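Local coordinates for protein spherulin-4 (Aspergillus clavatus, PDB 5C5G) that is a fungal glycoside hydrolase with a (beta/alpha) barrel, probably acting on galactosaminogalactan during biosynthesis of that polysaccharide, at residues V12-Y17 with G21-L26. Residues are numbered along the deposited sequence; the frame is centred on the assembly and turned at random.
Sequences VPLYVY and GAWDPL. With EDO (1,2-ethanediol), chain C; EDO (1,2-ethanediol), chain B.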
ATOM      1  N   VAL A  12       0.524  -1.035   4.428  1.00  9.21           N
ATOM      2  CA  VAL A  12      -0.077  -2.269   4.929  1.00  9.75           C
ATOM      3  C   VAL A  12      -0.929  -2.905   3.841  1.00 10.18           C
ATOM      4  O   VAL A  12      -2.044  -2.436   3.575  1.00 10.18           O
ATOM      5  CB  VAL A  12      -0.955  -2.025   6.167  1.00 10.78           C
ATOM      6  CG1 VAL A  12      -1.334  -3.358   6.810  1.00 13.28           C
ATOM      7  CG2 VAL A  12      -0.223  -1.131   7.185  1.00 11.75           C
ATOM      8  N   PRO A  13      -0.420  -3.957   3.189  1.00  9.16           N
ATOM      9  CA  PRO A  13      -1.270  -4.713   2.267  1.00 10.61           C
ATOM     10  C   PRO A  13      -2.114  -5.641   3.112  1.00  9.77           C
ATOM     11  O   PRO A  13      -1.696  -6.739   3.467  1.00 11.13           O
ATOM     12  CB  PRO A  13      -0.276  -5.448   1.381  1.00 12.17           C
ATOM     13  CG  PRO A  13       0.990  -5.482   2.157  1.00 18.87           C
ATOM     14  CD  PRO A  13       0.961  -4.468   3.235  1.00 10.25           C
ATOM     15  N   LEU A  14      -3.297  -5.180   3.483  1.00  9.43           N
ATOM     16  CA  LEU A  14      -4.093  -5.837   4.508  1.00 11.01           C
ATOM     17  C   LEU A  14      -5.012  -6.855   3.867  1.00 10.84           C
ATOM     18  O   LEU A  14      -6.229  -6.666   3.782  1.00 12.23           O
ATOM     19  CB  LEU A  14      -4.880  -4.802   5.320  1.00 10.69           C
ATOM     20  CG  LEU A  14      -5.639  -5.338   6.530  1.00 12.12           C
ATOM     21  CD1 LEU A  14      -4.669  -5.896   7.551  1.00 13.38           C
ATOM     22  CD2 LEU A  14      -6.487  -4.259   7.153  1.00 13.57           C
ATOM     23  N   TYR A  15      -4.418  -7.934   3.385  1.00 10.61           N
ATOM     24  CA  TYR A  15      -5.183  -8.969   2.683  1.00 10.53           C
ATOM     25  C   TYR A  15      -5.496 -10.094   3.671  1.00 13.86           C
ATOM     26  O   TYR A  15      -5.459 -11.276   3.336  1.00 19.06           O
ATOM     27  CB  TYR A  15      -4.438  -9.493   1.444  1.00 11.32           C
ATOM     28  CG  TYR A  15      -3.942  -8.417   0.496  1.00 11.30           C
ATOM     29  CD1 TYR A  15      -4.445  -7.117   0.536  1.00 11.37           C
ATOM     30  CD2 TYR A  15      -2.934  -8.693  -0.406  1.00 12.21           C
ATOM     31  CE1 TYR A  15      -3.979  -6.151  -0.318  1.00 11.40           C
ATOM     32  CE2 TYR A  15      -2.451  -7.713  -1.273  1.00 13.34           C
ATOM     33  CZ  TYR A  15      -2.978  -6.436  -1.201  1.00 12.24           C
ATOM     34  OH  TYR A  15      -2.492  -5.455  -2.039  1.00 14.48           O
ATOM     35  N   VAL A  16      -5.717  -9.697   4.908  1.00 15.05           N
ATOM     36  CA  VAL A  16      -6.194 -10.540   5.984  1.00 15.00           C
ATOM     37  C   VAL A  16      -7.705 -10.493   5.962  1.00 12.26           C
ATOM     38  O   VAL A  16      -8.277  -9.420   5.962  1.00 13.70           O
ATOM     39  CB  VAL A  16      -5.733  -9.925   7.330  1.00 18.98           C
ATOM     40  CG1 VAL A  16      -6.204 -10.742   8.499  1.00 21.10           C
ATOM     41  CG2 VAL A  16      -4.208  -9.764   7.370  1.00 24.20           C
ATOM     42  N   TYR A  17      -8.363 -11.645   5.948  1.00 14.96           N
ATOM     43  CA  TYR A  17      -9.814 -11.629   5.964  1.00 16.11           C
ATOM     44  C   TYR A  17     -10.318 -11.087   7.319  1.00 13.65           C
ATOM     45  O   TYR A  17      -9.845 -11.520   8.363  1.00 15.40           O
ATOM     46  CB  TYR A  17     -10.384 -13.021   5.702  1.00 16.29           C
ATOM     47  CG  TYR A  17     -11.882 -12.982   5.650  1.00 18.08           C
ATOM     48  CD1 TYR A  17     -12.531 -12.537   4.514  1.00 18.24           C
ATOM     49  CD2 TYR A  17     -12.649 -13.329   6.755  1.00 18.40           C
ATOM     50  CE1 TYR A  17     -13.897 -12.444   4.466  1.00 19.68           C
ATOM     51  CE2 TYR A  17     -14.027 -13.250   6.712  1.00 19.63           C
ATOM     52  CZ  TYR A  17     -14.641 -12.807   5.561  1.00 18.16           C
ATOM     53  OH  TYR A  17     -16.006 -12.709   5.503  1.00 20.34           O
ATOM     54  N   GLY A  21     -11.717  -9.880  15.268  1.00 20.79           N
ATOM     55  CA  GLY A  21     -10.405  -9.897  15.888  1.00 21.58           C
ATOM     56  C   GLY A  21      -9.226  -9.939  14.930  1.00 20.46           C
ATOM     57  O   GLY A  21      -8.099  -9.637  15.335  1.00 21.02           O
ATOM     58  N   ALA A  22      -9.458 -10.263  13.656  1.00 17.72           N
ATOM     59  CA  ALA A  22      -8.352 -10.510  12.740  1.00 17.25           C
ATOM     60  C   ALA A  22      -7.498  -9.276  12.483  1.00 16.25           C
ATOM     61  O   ALA A  22      -6.299  -9.392  12.228  1.00 18.03           O
ATOM     62  CB  ALA A  22      -8.855 -11.076  11.420  1.00 19.83           C
ATOM     63  N   TRP A  23      -8.115  -8.098  12.488  1.00 15.09           N
ATOM     64  CA  TRP A  23      -7.399  -6.861  12.227  1.00 13.89           C
ATOM     65  C   TRP A  23      -6.885  -6.191  13.504  1.00 15.22           C
ATOM     66  O   TRP A  23      -6.276  -5.120  13.425  1.00 15.10           O
ATOM     67  CB  TRP A  23      -8.282  -5.912  11.416  1.00 13.44           C
ATOM     68  CG  TRP A  23      -8.478  -6.336   9.994  1.00 13.37           C
ATOM     69  CD1 TRP A  23      -7.970  -7.438   9.383  1.00 14.02           C
ATOM     70  CD2 TRP A  23      -9.234  -5.641   9.002  1.00 12.37           C
ATOM     71  NE1 TRP A  23      -8.358  -7.471   8.059  1.00 13.87           N
ATOM     72  CE2 TRP A  23      -9.138  -6.378   7.803  1.00 12.01           C
ATOM     73  CE3 TRP A  23      -9.984  -4.461   9.011  1.00 14.17           C
ATOM     74  CZ2 TRP A  23      -9.761  -5.973   6.624  1.00 13.50           C
ATOM     75  CZ3 TRP A  23     -10.601  -4.058   7.836  1.00 14.39           C
ATOM     76  CH2 TRP A  23     -10.488  -4.816   6.664  1.00 13.73           C
ATOM     77  N   ASP A  24      -7.080  -6.835  14.652  1.00 15.53           N
ATOM     78  CA  ASP A  24      -6.673  -6.254  15.920  1.00 15.67           C
ATOM     79  C   ASP A  24      -5.195  -5.871  15.965  1.00 15.56           C
ATOM     80  O   ASP A  24      -4.865  -4.824  16.500  1.00 15.34           O
ATOM     81  CB  ASP A  24      -6.980  -7.196  17.089  1.00 19.72           C
ATOM     82  CG  ASP A  24      -8.461  -7.210  17.484  1.00 22.68           C
ATOM     83  OD1 ASP A  24      -9.302  -6.591  16.804  1.00 22.63           O
ATOM     84  OD2 ASP A  24      -8.781  -7.858  18.500  1.00 26.42           O
ATOM     85  N   PRO A  25      -4.297  -6.698  15.405  1.00 14.45           N
ATOM     86  CA  PRO A  25      -2.886  -6.295  15.509  1.00 15.45           C
ATOM     87  C   PRO A  25      -2.579  -5.006  14.760  1.00 13.95           C
ATOM     88  O   PRO A  25      -1.640  -4.295  15.127  1.00 13.59           O
ATOM     89  CB  PRO A  25      -2.138  -7.474  14.883  1.00 16.45           C
ATOM     90  CG  PRO A  25      -3.038  -8.641  15.085  1.00 16.78           C
ATOM     91  CD  PRO A  25      -4.428  -8.067  14.891  1.00 15.61           C
ATOM     92  N   LEU A  26      -3.362  -4.695  13.734  1.00 12.39           N
ATOM     93  CA  LEU A  26      -3.209  -3.438  13.032  1.00 11.99           C
ATOM     94  C   LEU A  26      -3.838  -2.313  13.845  1.00 12.42           C
ATOM     95  O   LEU A  26      -3.226  -1.252  14.045  1.00 13.00           O
ATOM     96  CB  LEU A  26      -3.822  -3.504  11.628  1.00 11.75           C
ATOM     97  CG  LEU A  26      -3.879  -2.169  10.884  1.00 11.58           C
ATOM     98  CD1 LEU A  26      -2.506  -1.569  10.686  1.00 11.90           C
ATOM     99  CD2 LEU A  26      -4.558  -2.352   9.548  1.00 13.22           C
TER
HETATM  100  C1  EDO C 402      -0.574  -6.883   6.342  1.00 22.29           C
HETATM  101  O1  EDO C 402      -1.111  -8.181   6.095  1.00 22.98           O
HETATM  102  C2  EDO C 402      -0.258  -6.804   7.826  1.00 25.17           C
HETATM  103  O2  EDO C 402       0.850  -7.650   8.129  1.00 18.00           O
HETATM  104  C1  EDO B 401       1.827  -5.172  -1.870  1.00 20.20           C
HETATM  105  O1  EDO B 401       2.607  -4.504  -2.877  1.00 20.83           O
HETATM  106  C2  EDO B 401       1.023  -6.359  -2.397  1.00 16.62           C
HETATM  107  O2  EDO B 401      -0.080  -5.947  -3.220  1.00 15.37           O
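The CA atoms of Val-12 and Leu-26 lie 8.8 Å apart and those of Tyr-17 and Ala-22 7.0 Å, as the chain leaves strand 9-13, passes an inverse gamma turn centred on Leu-14 and doubles back through a type I turn, Gly-21 to Asp-24, into helix 24-32. The indole of Trp-23 joins the two sides. Its NE1 donates to the carbonyl O of Val-16 at 2.9 Å with an N-H...O angle of 160°; the acceptor lies almost in the ring plane, whereas the nitrogen stands 47° out of the carbonyl plane. This bond fixes the indole's edge, while Leu-14 covers a face: CD2 sits 3.6 Å from the centroid of the six-membered ring, close to the ring normal, a CH-pi contact. Leu-14 CB points toward the helix side with CG anti to the backbone N (chi1 -173°), and CD2 also touches Leu-26 CD2 at 3.6 Å. Val-16 CG1 lies alongside the indole's pyrrole end, 3.8 Å from Trp-23 CD1, and also touches the Ala-22 methyl, whose CB closes to 3.2 Å on the Tyr-17 O. Tyr-15, seen to bind N-acetyl-D-galactosamine in this protein, turns its CB away from the helix side; no sugar is bound here, and its OH hydrogen-bonds O2 of a 1,2-ethanediol (chain B), probably from the crystallisation liquor, at 2.7 Å. The contact lies within the first beta-alpha step of the TIM barrel: Leu-65 of helix 56-66 touches Leu-14, Trp-23 and Leu-26, Val-40 of strand 38-42 touches Val-12 and Leu-14, and Trp-245 of helix 245-252 meets Val-12 and Leu-26.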